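Local coordinates for cellulosome protein dockerin type I (Clostridium thermocellum, PDB 2WZ8), which probably binds carbohydrate as a family 35 carbohydrate-binding module, a calcium-containing beta-sandwich from a cellulosomal protein, at residues N125-Y130 with D142-A147; N18-A23 with Q36-I41; Y101-R106 with R112-D117. All coordinates share one frame; numbering follows the deposited sequence.

Contact 1 (N125-Y130 with D142-A147); sequences NTIRFY and DKIAIA. With CA (calcium ion), chain B.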
loop_
_atom_site.group_PDB
_atom_site.type_symbol
_atom_site.label_atom_id
_atom_site.label_comp_id
_atom_site.label_asym_id
_atom_site.label_seq_id
_atom_site.Cartn_x
_atom_site.Cartn_y
_atom_site.Cartn_z
ATOM N N ASN A 125 -2.738 -11.959 -8.809
ATOM C CA ASN A 125 -3.435 -10.669 -8.882
ATOM C C ASN A 125 -2.442 -9.523 -8.733
ATOM O O ASN A 125 -1.377 -9.692 -8.137
ATOM C CB ASN A 125 -4.443 -10.557 -7.723
ATOM C CG ASN A 125 -5.557 -11.589 -7.803
ATOM O OD1 ASN A 125 -6.615 -11.317 -8.349
ATOM N ND2 ASN A 125 -5.321 -12.759 -7.255
ATOM N N THR A 126 -2.832 -8.356 -9.222
ATOM C CA THR A 126 -2.059 -7.125 -8.956
ATOM C C THR A 126 -2.858 -6.235 -8.035
ATOM O O THR A 126 -4.092 -6.171 -8.074
ATOM C CB THR A 126 -1.699 -6.389 -10.242
ATOM O OG1 THR A 126 -2.898 -5.882 -10.848
ATOM C CG2 THR A 126 -0.946 -7.299 -11.186
ATOM N N ILE A 127 -2.126 -5.512 -7.196
ATOM C CA ILE A 127 -2.712 -4.486 -6.353
ATOM C C ILE A 127 -1.844 -3.239 -6.400
ATOM O O ILE A 127 -0.698 -3.292 -6.006
ATOM C CB ILE A 127 -2.921 -4.950 -4.869
ATOM C CG1 ILE A 127 -3.653 -6.311 -4.784
ATOM C CG2 ILE A 127 -3.637 -3.866 -4.090
ATOM C CD1 ILE A 127 -3.783 -6.913 -3.364
ATOM N N ARG A 128 -2.403 -2.151 -6.916
ATOM C CA ARG A 128 -1.695 -0.850 -7.056
ATOM C C ARG A 128 -2.230 0.175 -6.101
ATOM O O ARG A 128 -3.429 0.404 -5.978
ATOM C CB ARG A 128 -1.841 -0.341 -8.499
ATOM C CG ARG A 128 -1.013 0.917 -8.760
ATOM C CD ARG A 128 -1.095 1.452 -10.192
ATOM N NE ARG A 128 -0.530 0.529 -11.162
ATOM C CZ ARG A 128 -0.216 0.843 -12.405
ATOM N NH1 ARG A 128 -0.425 2.088 -12.835
ATOM N NH2 ARG A 128 0.295 -0.063 -13.198
ATOM N N PHE A 129 -1.279 0.859 -5.487
ATOM C CA PHE A 129 -1.477 1.955 -4.550
ATOM C C PHE A 129 -0.940 3.224 -5.223
ATOM O O PHE A 129 0.184 3.275 -5.736
ATOM C CB PHE A 129 -0.654 1.693 -3.277
ATOM C CG PHE A 129 -1.178 0.568 -2.411
ATOM C CD1 PHE A 129 -1.830 0.846 -1.216
ATOM C CD2 PHE A 129 -0.941 -0.729 -2.732
ATOM C CE1 PHE A 129 -2.268 -0.196 -0.391
ATOM C CE2 PHE A 129 -1.428 -1.774 -1.957
ATOM C CZ PHE A 129 -2.057 -1.495 -0.762
ATOM N N TYR A 130 -1.789 4.239 -5.271
ATOM C CA TYR A 130 -1.394 5.530 -5.841
ATOM C C TYR A 130 -2.241 6.667 -5.312
ATOM O O TYR A 130 -3.273 6.441 -4.695
ATOM C CB TYR A 130 -1.524 5.472 -7.380
ATOM C CG TYR A 130 -2.934 5.329 -7.946
ATOM C CD1 TYR A 130 -3.625 6.449 -8.359
ATOM C CD2 TYR A 130 -3.567 4.092 -8.065
ATOM C CE1 TYR A 130 -4.879 6.336 -8.886
ATOM C CE2 TYR A 130 -4.846 3.984 -8.587
ATOM C CZ TYR A 130 -5.494 5.103 -8.984
ATOM O OH TYR A 130 -6.773 5.011 -9.543
ATOM N N ASP A 142 4.665 -0.283 4.236
ATOM C CA ASP A 142 5.684 -1.235 4.721
ATOM C C ASP A 142 5.531 -2.631 4.086
ATOM O O ASP A 142 6.473 -3.234 3.542
ATOM C CB ASP A 142 5.613 -1.288 6.246
ATOM C CG ASP A 142 6.666 -2.166 6.882
ATOM O OD1 ASP A 142 7.581 -2.654 6.173
ATOM O OD2 ASP A 142 6.615 -2.287 8.129
ATOM N N LYS A 143 4.323 -3.145 4.200
ATOM C CA LYS A 143 3.945 -4.476 3.706
ATOM C C LYS A 143 2.425 -4.591 3.693
ATOM O O LYS A 143 1.729 -3.764 4.254
ATOM C CB LYS A 143 4.548 -5.599 4.570
ATOM C CG LYS A 143 4.135 -5.574 5.993
ATOM C CD LYS A 143 4.524 -6.854 6.725
ATOM C CE LYS A 143 4.285 -6.783 8.208
ATOM N NZ LYS A 143 4.534 -8.079 8.938
ATOM N N ILE A 144 1.949 -5.631 3.026
ATOM C CA ILE A 144 0.557 -6.070 3.089
ATOM C C ILE A 144 0.483 -7.554 3.414
ATOM O O ILE A 144 1.432 -8.309 3.203
ATOM C CB ILE A 144 -0.214 -5.747 1.776
ATOM C CG1 ILE A 144 0.234 -6.621 0.611
ATOM C CG2 ILE A 144 -0.168 -4.232 1.410
ATOM C CD1 ILE A 144 -0.586 -6.429 -0.639
ATOM N N ALA A 145 -0.655 -7.947 3.967
ATOM C CA ALA A 145 -0.979 -9.335 4.185
ATOM C C ALA A 145 -2.364 -9.621 3.700
ATOM O O ALA A 145 -3.243 -8.773 3.824
ATOM C CB ALA A 145 -0.843 -9.689 5.671
ATOM N N ILE A 146 -2.549 -10.799 3.139
ATOM C CA ILE A 146 -3.858 -11.197 2.634
ATOM C C ILE A 146 -4.377 -12.317 3.502
ATOM O O ILE A 146 -3.701 -13.334 3.689
ATOM C CB ILE A 146 -3.764 -11.699 1.173
ATOM C CG1 ILE A 146 -3.198 -10.605 0.269
ATOM C CG2 ILE A 146 -5.125 -12.190 0.638
ATOM C CD1 ILE A 146 -4.108 -9.407 0.081
ATOM N N ALA A 147 -5.564 -12.113 4.046
ATOM C CA ALA A 147 -6.243 -13.109 4.879
ATOM C C ALA A 147 -7.615 -13.475 4.294
ATOM O O ALA A 147 -8.374 -12.600 3.849
ATOM C CB ALA A 147 -6.367 -12.510 6.248
HETATM CA CA CA B . 8.795 -3.605 4.537
#
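I127 and F129 from strand 123-130 meet I144 and I146 from strand 140-147 across the middle of the beta-sandwich, each strand belonging to a different sheet. The short axes run 11.3 Å apart at 140°, too far for backbone pairing, so side chains alone fill the gap.

The apolar contacts come in two places. The delta methyl of I127 serves both isoleucines opposite: its CD1 lies 4.2 Å from I144 CD1 and 4.3 Å from I146 CD1. Next to it, the para carbon of the phenylalanine takes the other branch of I144, with F129 CZ 4.0 Å from I144 CG2, the two side chains crossing obliquely. I144 can serve both partners because its CG1 stands between the backbone N and the carbonyl carbon (chi1 71°), while CG2 lies anti to the carbonyl carbon. F51 and Y11 also touch I144, and C88 and I90 lie against F129.

Metal coordination takes over near the beginning of strand 140-147. D142 grips calcium twice, through O at 2.5 Å and OD1 at 2.2 Å; its CG, anti to the backbone N (chi1 -176°), sets the carboxylate beside the carbonyl carbon, so both oxygens reach one ion. E12, E14, S33 and Q36 bind the same ion. D142 and K143 both face Q67 in a classic beta bulge, a local irregularity at the metal-binding residue.

Four buried hydrocarbon side chains in loose van der Waals contact imply cohesion without directional bonds between the sheets, whereas the calcium holds the strand directionally near its N-terminal end, at D142.

Contact 2 (N18-A23 with Q36-I41); sequences NTLGGA and QYVGWI. With CA (calcium ion), chain B.
L20 and V38 meet tip to tip where an edge of the beta-sandwich is covered: strand 19-20 borders the five-stranded sheet, and strand 36-39 pairs with 25-28 in a small antiparallel two-stranded sheet. From CB, which is still 5.5 Å from V38 CG1, the leucine runs to CG, placed anti to the carbonyl carbon (chi1 -84°). There the chain forks. CD2 makes the contact, 3.8 Å from V38 CG1 and 4.0 Å from V38 CG2, sitting over the fork of the valine; CD1 stays farther off, 4.6 Å from V38 CG2. L49 of the neighbouring strand touches both L20 and V38, and R26 also lies against the leucine.

Past the glycines G21 and G22 the chains come together again near the surface. Here the contact is made by a backbone oxygen: A23 O comes 3.5 Å from W40 CB, at the root of the indole and oblique to its ring. The ring itself leads away from 18-23 and meets Y137 edge-to-face. W40 has the left-handed backbone conformation (phi 55°), just after the strand. At the other end of that strand, Q36 O binds the calcium ion at 2.3 Å.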
loop_
_atom_site.group_PDB
_atom_site.type_symbol
_atom_site.label_atom_id
_atom_site.label_comp_id
_atom_site.label_asym_id
_atom_site.label_seq_id
_atom_site.Cartn_x
_atom_site.Cartn_y
_atom_site.Cartn_z
ATOM N N ASN A 18 7.954 -6.322 -7.135
ATOM C CA ASN A 18 6.971 -5.254 -7.280
ATOM C C ASN A 18 7.424 -4.224 -8.296
ATOM O O ASN A 18 8.609 -4.128 -8.600
ATOM C CB ASN A 18 6.672 -4.593 -5.916
ATOM C CG ASN A 18 6.027 -5.540 -4.934
ATOM O OD1 ASN A 18 5.409 -6.552 -5.323
ATOM N ND2 ASN A 18 6.067 -5.173 -3.648
ATOM N N THR A 19 6.477 -3.445 -8.808
ATOM C CA THR A 19 6.759 -2.338 -9.716
ATOM C C THR A 19 6.561 -1.014 -9.009
ATOM O O THR A 19 5.518 -0.774 -8.406
ATOM C CB THR A 19 5.846 -2.349 -10.961
ATOM O OG1 THR A 19 5.881 -3.635 -11.571
ATOM C CG2 THR A 19 6.281 -1.311 -11.962
ATOM N N LEU A 20 7.571 -0.156 -9.079
ATOM C CA LEU A 20 7.500 1.185 -8.545
ATOM C C LEU A 20 7.560 2.112 -9.739
ATOM O O LEU A 20 8.477 2.041 -10.560
ATOM C CB LEU A 20 8.642 1.434 -7.562
ATOM C CG LEU A 20 8.408 0.945 -6.111
ATOM C CD1 LEU A 20 8.300 -0.557 -6.021
ATOM C CD2 LEU A 20 9.531 1.438 -5.172
ATOM N N GLY A 21 6.557 2.945 -9.850
ATOM C CA GLY A 21 6.502 3.971 -10.904
ATOM C C GLY A 21 6.976 5.321 -10.441
ATOM O O GLY A 21 6.799 5.716 -9.272
ATOM N N GLY A 22 7.593 6.062 -11.358
ATOM C CA GLY A 22 7.845 7.445 -11.084
ATOM C C GLY A 22 8.776 7.625 -9.911
ATOM O O GLY A 22 9.846 7.006 -9.841
ATOM N N ALA A 23 8.346 8.523 -9.043
ATOM C CA ALA A 23 9.060 8.946 -7.860
ATOM C C ALA A 23 8.936 7.983 -6.669
ATOM O O ALA A 23 9.613 8.162 -5.635
ATOM C CB ALA A 23 8.617 10.358 -7.423
ATOM N N GLN A 36 12.781 -2.119 5.393
ATOM C CA GLN A 36 12.500 -1.165 4.307
ATOM C C GLN A 36 11.003 -0.919 4.182
ATOM O O GLN A 36 10.163 -1.731 4.631
ATOM C CB GLN A 36 12.993 -1.699 2.942
ATOM C CG GLN A 36 14.490 -1.891 2.774
ATOM C CD GLN A 36 14.774 -2.390 1.349
ATOM O OE1 GLN A 36 14.767 -1.616 0.423
ATOM N NE2 GLN A 36 14.983 -3.669 1.189
ATOM N N TYR A 37 10.699 0.156 3.466
ATOM C CA TYR A 37 9.321 0.565 3.102
ATOM C C TYR A 37 9.373 1.250 1.761
ATOM O O TYR A 37 10.462 1.465 1.191
ATOM C CB TYR A 37 8.676 1.453 4.157
ATOM C CG TYR A 37 9.332 2.797 4.221
ATOM C CD1 TYR A 37 8.826 3.874 3.506
ATOM C CD2 TYR A 37 10.486 2.988 4.970
ATOM C CE1 TYR A 37 9.457 5.083 3.494
ATOM C CE2 TYR A 37 11.127 4.239 4.974
ATOM C CZ TYR A 37 10.595 5.265 4.256
ATOM O OH TYR A 37 11.204 6.505 4.240
ATOM N N VAL A 38 8.197 1.559 1.215
ATOM C CA VAL A 38 8.105 2.351 -0.022
ATOM C C VAL A 38 7.457 3.679 0.296
ATOM O O VAL A 38 6.419 3.742 0.904
ATOM C CB VAL A 38 7.385 1.581 -1.154
ATOM C CG1 VAL A 38 7.170 2.489 -2.354
ATOM C CG2 VAL A 38 8.202 0.409 -1.555
ATOM N N GLY A 39 8.135 4.756 -0.106
ATOM C CA GLY A 39 7.691 6.129 0.112
ATOM C C GLY A 39 7.447 6.840 -1.199
ATOM O O GLY A 39 7.712 6.320 -2.279
ATOM N N TRP A 40 7.026 8.074 -1.043
ATOM C CA TRP A 40 6.761 9.035 -2.129
ATOM C C TRP A 40 5.771 8.472 -3.140
ATOM O O TRP A 40 5.893 8.642 -4.351
ATOM C CB TRP A 40 8.060 9.526 -2.760
ATOM C CG TRP A 40 8.834 10.234 -1.719
ATOM C CD1 TRP A 40 9.840 9.716 -0.936
ATOM C CD2 TRP A 40 8.583 11.547 -1.200
ATOM N NE1 TRP A 40 10.238 10.639 0.002
ATOM C CE2 TRP A 40 9.490 11.768 -0.136
ATOM C CE3 TRP A 40 7.676 12.547 -1.521
ATOM C CZ2 TRP A 40 9.508 12.944 0.601
ATOM C CZ3 TRP A 40 7.706 13.729 -0.801
ATOM C CH2 TRP A 40 8.628 13.914 0.244
ATOM N N ILE A 41 4.767 7.811 -2.577
ATOM C CA ILE A 41 3.605 7.345 -3.352
ATOM C C ILE A 41 2.585 8.467 -3.365
ATOM O O ILE A 41 1.981 8.789 -2.368
ATOM C CB ILE A 41 2.963 6.078 -2.741
ATOM C CG1 ILE A 41 3.972 4.956 -2.552
ATOM C CG2 ILE A 41 1.791 5.612 -3.588
ATOM C CD1 ILE A 41 3.472 3.879 -1.578
HETATM CA CA CA B . 8.795 -3.605 4.537
#

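Contact 3 (Y101-R106 with R112-D117); sequences YFFNTR and RTDIID. With MG (magnesium ion), chain C.
D114 faces F103 with its CB and holds a magnesium ion with its carboxylate, and the metal has no other protein ligand: D114 OD1 binds it at 2.1 Å, and five waters complete an octahedral shell. The grip is one-sided, since D114 OD2 stays 3.5 Å from the magnesium. That second oxygen works instead as a hydrogen-bond acceptor, accepting hydrogen bonds from H100 NE2, from water 2 of the metal shell and from water 1. Water 1 bridges the two segments: it lies 2.8 Å from D114 OD2 and 2.7 Å from Y101 O, donating to both, and accepts from F103 N at 3.0 Å. Water 3 ties the metal shell back to the strand by donating to I115 O. Such a shell of charge and donors would be expected to favour the ionised carboxylate.

In the beta-sandwich, strands 98-102 and 112-120 are edge strands of the two different sheets, and the contact lies where the chain passes from one to the other. Apart from the polar bridge, F102 CZ meets I116 CD1 at 3.8 Å, the side chains crossing at about a right angle; F68 meets both phenylalanines edge-to-face. F103, with CG between its backbone N and carbonyl carbon (chi1 62°), turns the edge of its ring to R112 and T113. F103 CE1 lies 3.7 Å from R112 CB, and F103 CZ lies 3.5 Å from T113 O, both partners near the ring plane. T105 adds its CG2 methyl against R112 CB, while its OG1 bonds to T110 O and to the backbone N of N70. One residue earlier, N104 OD1 accepts from R106 N, closing an Asx turn.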
loop_
_atom_site.group_PDB
_atom_site.type_symbol
_atom_site.label_atom_id
_atom_site.label_comp_id
_atom_site.label_asym_id
_atom_site.label_seq_id
_atom_site.Cartn_x
_atom_site.Cartn_y
_atom_site.Cartn_z
ATOM N N TYR A 101 -8.960 6.269 3.403
ATOM C CA TYR A 101 -8.329 7.278 4.245
ATOM C C TYR A 101 -7.630 6.591 5.388
ATOM O O TYR A 101 -8.241 5.889 6.190
ATOM C CB TYR A 101 -9.340 8.302 4.778
ATOM C CG TYR A 101 -9.818 9.274 3.739
ATOM C CD1 TYR A 101 -9.130 10.470 3.530
ATOM C CD2 TYR A 101 -10.942 9.021 2.984
ATOM C CE1 TYR A 101 -9.540 11.381 2.607
ATOM C CE2 TYR A 101 -11.380 9.970 2.013
ATOM C CZ TYR A 101 -10.650 11.137 1.857
ATOM O OH TYR A 101 -11.028 12.111 0.939
ATOM N N PHE A 102 -6.318 6.749 5.383
ATOM C CA PHE A 102 -5.421 6.144 6.376
ATOM C C PHE A 102 -5.157 7.102 7.518
ATOM O O PHE A 102 -4.729 8.255 7.314
ATOM C CB PHE A 102 -4.092 5.781 5.715
ATOM C CG PHE A 102 -4.158 4.565 4.856
ATOM C CD1 PHE A 102 -3.857 3.331 5.380
ATOM C CD2 PHE A 102 -4.499 4.651 3.510
ATOM C CE1 PHE A 102 -3.930 2.176 4.590
ATOM C CE2 PHE A 102 -4.511 3.515 2.719
ATOM C CZ PHE A 102 -4.231 2.283 3.265
ATOM N N PHE A 103 -5.408 6.604 8.725
ATOM C CA PHE A 103 -5.214 7.357 9.964
ATOM C C PHE A 103 -3.744 7.743 10.173
ATOM O O PHE A 103 -2.827 7.318 9.481
ATOM C CB PHE A 103 -5.800 6.625 11.193
ATOM C CG PHE A 103 -5.175 5.269 11.492
ATOM C CD1 PHE A 103 -3.923 5.177 12.091
ATOM C CD2 PHE A 103 -5.847 4.084 11.207
ATOM C CE1 PHE A 103 -3.396 3.946 12.393
ATOM C CE2 PHE A 103 -5.270 2.860 11.496
ATOM C CZ PHE A 103 -4.065 2.788 12.085
ATOM N N ASN A 104 -3.553 8.642 11.117
ATOM C CA ASN A 104 -2.241 9.155 11.407
ATOM C C ASN A 104 -1.552 8.287 12.465
ATOM O O ASN A 104 -2.096 8.031 13.548
ATOM C CB ASN A 104 -2.363 10.617 11.852
ATOM C CG ASN A 104 -1.107 11.418 11.634
ATOM O OD1 ASN A 104 -0.181 11.339 12.433
ATOM N ND2 ASN A 104 -1.067 12.218 10.559
ATOM N N THR A 105 -0.331 7.863 12.163
ATOM C CA THR A 105 0.489 7.079 13.090
ATOM C C THR A 105 1.417 7.948 13.964
ATOM O O THR A 105 2.134 7.433 14.826
ATOM C CB THR A 105 1.349 6.048 12.358
ATOM O OG1 THR A 105 2.338 6.733 11.577
ATOM C CG2 THR A 105 0.508 5.136 11.502
ATOM N N ARG A 106 1.423 9.239 13.667
ATOM C CA ARG A 106 2.104 10.293 14.460
ATOM C C ARG A 106 3.643 10.283 14.425
ATOM O O ARG A 106 4.303 11.125 15.031
ATOM C CB ARG A 106 1.634 10.284 15.920
ATOM C CG ARG A 106 0.195 10.654 16.122
ATOM C CD ARG A 106 -0.214 10.651 17.632
ATOM N NE ARG A 106 -1.550 11.197 17.774
ATOM C CZ ARG A 106 -1.826 12.488 17.873
ATOM N NH1 ARG A 106 -0.847 13.376 17.821
ATOM N NH2 ARG A 106 -3.091 12.890 17.977
ATOM N N ARG A 112 1.592 1.110 11.750
ATOM C CA ARG A 112 0.359 0.500 12.246
ATOM C C ARG A 112 -0.348 -0.175 11.084
ATOM O O ARG A 112 0.131 -0.152 9.947
ATOM C CB ARG A 112 -0.582 1.539 12.903
ATOM C CG ARG A 112 -0.048 2.162 14.204
ATOM C CD ARG A 112 -0.429 1.360 15.491
ATOM N NE ARG A 112 0.489 0.267 15.711
ATOM C CZ ARG A 112 1.730 0.429 16.173
ATOM N NH1 ARG A 112 2.173 1.656 16.480
ATOM N NH2 ARG A 112 2.507 -0.634 16.341
ATOM N N THR A 113 -1.478 -0.805 11.372
ATOM C CA THR A 113 -2.234 -1.537 10.331
ATOM C C THR A 113 -3.666 -1.049 10.220
ATOM O O THR A 113 -4.309 -0.564 11.174
ATOM C CB THR A 113 -2.244 -3.045 10.557
ATOM O OG1 THR A 113 -2.882 -3.341 11.796
ATOM C CG2 THR A 113 -0.812 -3.601 10.570
ATOM N N ASP A 114 -4.179 -1.229 9.016
ATOM C CA ASP A 114 -5.621 -1.070 8.733
ATOM C C ASP A 114 -6.018 -2.073 7.671
ATOM O O ASP A 114 -5.177 -2.599 6.951
ATOM C CB ASP A 114 -5.954 0.352 8.298
ATOM C CG ASP A 114 -7.398 0.715 8.555
ATOM O OD1 ASP A 114 -8.185 -0.076 9.171
ATOM O OD2 ASP A 114 -7.780 1.819 8.109
ATOM N N ILE A 115 -7.301 -2.373 7.643
ATOM C CA ILE A 115 -7.840 -3.422 6.774
ATOM C C ILE A 115 -8.707 -2.830 5.696
ATOM O O ILE A 115 -9.562 -1.958 5.923
ATOM C CB ILE A 115 -8.649 -4.453 7.585
ATOM C CG1 ILE A 115 -7.782 -5.052 8.699
ATOM C CG2 ILE A 115 -9.268 -5.552 6.664
ATOM C CD1 ILE A 115 -8.549 -5.881 9.771
ATOM N N ILE A 116 -8.485 -3.359 4.514
ATOM C CA ILE A 116 -9.234 -2.999 3.320
ATOM C C ILE A 116 -9.686 -4.275 2.623
ATOM O O ILE A 116 -8.883 -5.140 2.338
ATOM C CB ILE A 116 -8.395 -2.174 2.307
ATOM C CG1 ILE A 116 -7.830 -0.893 2.939
ATOM C CG2 ILE A 116 -9.212 -1.847 1.081
ATOM C CD1 ILE A 116 -6.821 -0.205 2.087
ATOM N N ASP A 117 -10.969 -4.366 2.324
ATOM C CA ASP A 117 -11.472 -5.547 1.629
ATOM C C ASP A 117 -11.166 -5.419 0.137
ATOM O O ASP A 117 -11.305 -4.355 -0.464
ATOM C CB ASP A 117 -12.986 -5.717 1.837
ATOM C CG ASP A 117 -13.353 -6.250 3.218
ATOM O OD1 ASP A 117 -12.512 -6.720 3.995
ATOM O OD2 ASP A 117 -14.573 -6.216 3.539
HETATM MG MG MG C . -10.224 -0.066 9.747
HETATM O O HOH W 1 -7.638 4.557 8.464
HETATM O O HOH W 2 -10.348 2.171 8.935
HETATM O O HOH W 3 -10.805 -0.598 7.807
HETATM O O HOH W 4 -9.772 -2.140 10.075
HETATM O O HOH W 5 -9.335 0.473 11.647
HETATM O O HOH W 6 -12.116 -0.124 10.322
#

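Contact 1 is wholly buried and purely apolar between the sheets; contacts 2 and 3 are partly exposed and lie on opposite sides of the chain's centre. Contacts 1 and 3 both join the five-stranded sheet to the four-stranded one, but contact 3 does so at edge strands, where a water and a carboxylate join the aromatic packing. Contact 2 instead fastens the small two-stranded sheet over the opposite edge of the five-stranded one. Contacts 1 and 2 meet directly: D142 and Q36 share the calcium, and I41 CG2 packs on F129 O. The magnesium of contact 3 is, by contrast, mostly hydrated.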